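Local coordinates for beta-lactamase-like protein (Koribacter versatilis, PDB 6B9V), which probably acts as a metal-dependent diphosphatase of the PhnP family, with a metallo-beta-lactamase fold, that cleaves reactive FAD photoproducts, at residues 185-190 / 216-221. Residues are numbered along the deposited sequence; the frame is centred on the assembly and turned at random.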
loop_
_atom_site.group_PDB
_atom_site.type_symbol
_atom_site.label_atom_id
_atom_site.label_comp_id
_atom_site.label_asym_id
_atom_site.label_seq_id
_atom_site.Cartn_x
_atom_site.Cartn_y
_atom_site.Cartn_z
ATOM N N ALA A 185 17.409 -27.901 -13.679
ATOM C CA ALA A 185 18.125 -27.012 -14.576
ATOM C C ALA A 185 18.331 -25.655 -13.911
ATOM O O ALA A 185 19.354 -25.008 -14.130
ATOM C CB ALA A 185 17.380 -26.872 -15.918
ATOM N N SER A 186 17.385 -25.231 -13.073
ATOM C CA SER A 186 17.553 -23.972 -12.354
ATOM C C SER A 186 18.531 -24.097 -11.185
ATOM O O SER A 186 19.255 -23.145 -10.871
ATOM C CB SER A 186 16.204 -23.432 -11.835
ATOM O OG SER A 186 15.356 -23.057 -12.902
ATOM N N MET A 187 18.556 -25.257 -10.535
ATOM C CA MET A 187 19.499 -25.467 -9.448
ATOM C C MET A 187 20.908 -25.308 -9.991
ATOM O O MET A 187 21.797 -24.770 -9.311
ATOM C CB MET A 187 19.325 -26.844 -8.814
ATOM C CG MET A 187 18.035 -26.995 -8.028
ATOM S SD MET A 187 18.100 -26.153 -6.449
ATOM C CE MET A 187 19.160 -27.265 -5.516
ATOM N N GLU A 188 21.099 -25.754 -11.231
ATOM C CA GLU A 188 22.426 -25.694 -11.844
ATOM C C GLU A 188 22.878 -24.273 -12.160
ATOM O O GLU A 188 24.068 -24.038 -12.358
ATOM C CB GLU A 188 22.461 -26.543 -13.113
ATOM C CG GLU A 188 22.510 -28.034 -12.810
ATOM C CD GLU A 188 23.563 -28.379 -11.759
ATOM O OE1 GLU A 188 24.731 -27.957 -11.920
ATOM O OE2 GLU A 188 23.225 -29.061 -10.764
ATOM N N MET A 189 21.930 -23.338 -12.194
ATOM C CA MET A 189 22.212 -21.929 -12.491
ATOM C C MET A 189 22.599 -21.148 -11.239
ATOM O O MET A 189 22.982 -19.979 -11.318
ATOM C CB MET A 189 20.985 -21.250 -13.130
ATOM C CG MET A 189 20.493 -21.884 -14.439
ATOM S SD MET A 189 18.937 -21.126 -14.971
ATOM C CE MET A 189 19.513 -19.520 -15.492
ATOM N N LEU A 190 22.467 -21.782 -10.079
ATOM C CA LEU A 190 22.520 -21.055 -8.817
ATOM C C LEU A 190 23.731 -21.406 -7.959
ATOM O O LEU A 190 23.731 -21.160 -6.761
ATOM C CB LEU A 190 21.238 -21.320 -8.023
ATOM C CG LEU A 190 19.965 -20.718 -8.620
ATOM C CD1 LEU A 190 18.753 -21.191 -7.816
ATOM C CD2 LEU A 190 20.042 -19.196 -8.629
ATOM N N VAL A 216 16.386 -24.720 3.985
ATOM C CA VAL A 216 17.703 -25.089 4.509
ATOM C C VAL A 216 18.346 -26.212 3.667
ATOM O O VAL A 216 19.545 -26.149 3.354
ATOM C CB VAL A 216 17.627 -25.512 5.989
ATOM C CG1 VAL A 216 18.906 -26.224 6.409
ATOM C CG2 VAL A 216 17.367 -24.284 6.887
ATOM N N SER A 217 17.572 -27.236 3.295
ATOM C CA SER A 217 18.113 -28.298 2.428
ATOM C C SER A 217 18.610 -27.790 1.070
ATOM O O SER A 217 19.699 -28.180 0.586
ATOM C CB SER A 217 17.069 -29.384 2.193
ATOM O OG SER A 217 16.925 -30.161 3.355
ATOM N N ILE A 218 17.793 -26.939 0.453
ATOM C CA ILE A 218 18.181 -26.290 -0.796
ATOM C C ILE A 218 19.454 -25.466 -0.596
ATOM O O ILE A 218 20.399 -25.548 -1.395
ATOM C CB ILE A 218 17.029 -25.398 -1.330
ATOM C CG1 ILE A 218 15.858 -26.284 -1.779
ATOM C CG2 ILE A 218 17.510 -24.477 -2.459
ATOM C CD1 ILE A 218 14.541 -25.520 -2.021
ATOM N N ALA A 219 19.489 -24.690 0.486
ATOM C CA ALA A 219 20.646 -23.848 0.802
ATOM C C ALA A 219 21.923 -24.680 0.933
ATOM O O ALA A 219 23.003 -24.273 0.486
ATOM C CB ALA A 219 20.398 -23.047 2.091
ATOM N N GLU A 220 21.798 -25.854 1.538
ATOM C CA GLU A 220 22.964 -26.698 1.750
ATOM C C GLU A 220 23.377 -27.423 0.468
ATOM O O GLU A 220 24.522 -27.862 0.336
ATOM C CB GLU A 220 22.695 -27.675 2.893
ATOM C CG GLU A 220 22.674 -26.949 4.242
ATOM C CD GLU A 220 22.387 -27.852 5.428
ATOM O OE1 GLU A 220 22.676 -27.431 6.573
ATOM O OE2 GLU A 220 21.865 -28.969 5.223
ATOM N N LYS A 221 22.460 -27.531 -0.487
ATOM C CA LYS A 221 22.844 -28.038 -1.797
ATOM C C LYS A 221 23.535 -26.967 -2.645
ATOM O O LYS A 221 24.470 -27.270 -3.395
ATOM C CB LYS A 221 21.630 -28.587 -2.550
ATOM C CG LYS A 221 21.135 -29.941 -2.050
ATOM C CD LYS A 221 19.829 -30.315 -2.747
ATOM C CE LYS A 221 19.360 -31.717 -2.371
ATOM N NZ LYS A 221 19.156 -31.861 -0.902
#
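Met187 reaches across from helix 184-187 to Ile218 and Lys221, one turn apart on helix 212-222. Its CB points at the other helix, but the two backbones are still well apart here, with 8.7 Å between Met187 CA and Lys221 CA. With CG opposite its own carbonyl carbon (chi1 -70°) and two more kinks along the chain, the thioether curls rather than stretching out. SD meets the branch methyl of Ile218, 4.4 Å from CG2. The terminal CE is 4.1 Å from Lys221 CB and 4.2 Å from Lys221 CD, so the methyl rests against the aliphatic part of a lysine whose NZ runs on past the methionine without meeting it. No hydrogen bond spans the two segments, and just 109 Å² is buried in all: a light, apolar touch at the surface. From Met187 the chain runs through a type I beta turn to Leu190, which packs on strand 173-176 and, together with Met187, on Leu222. Ser186 and Met189 lie against strand 151-160, while Ile218 also touches Phe179. The contact thus joins two helices beside the mixed sheet that contains strands 151-160 and 173-176, away from the manganese and zinc sites.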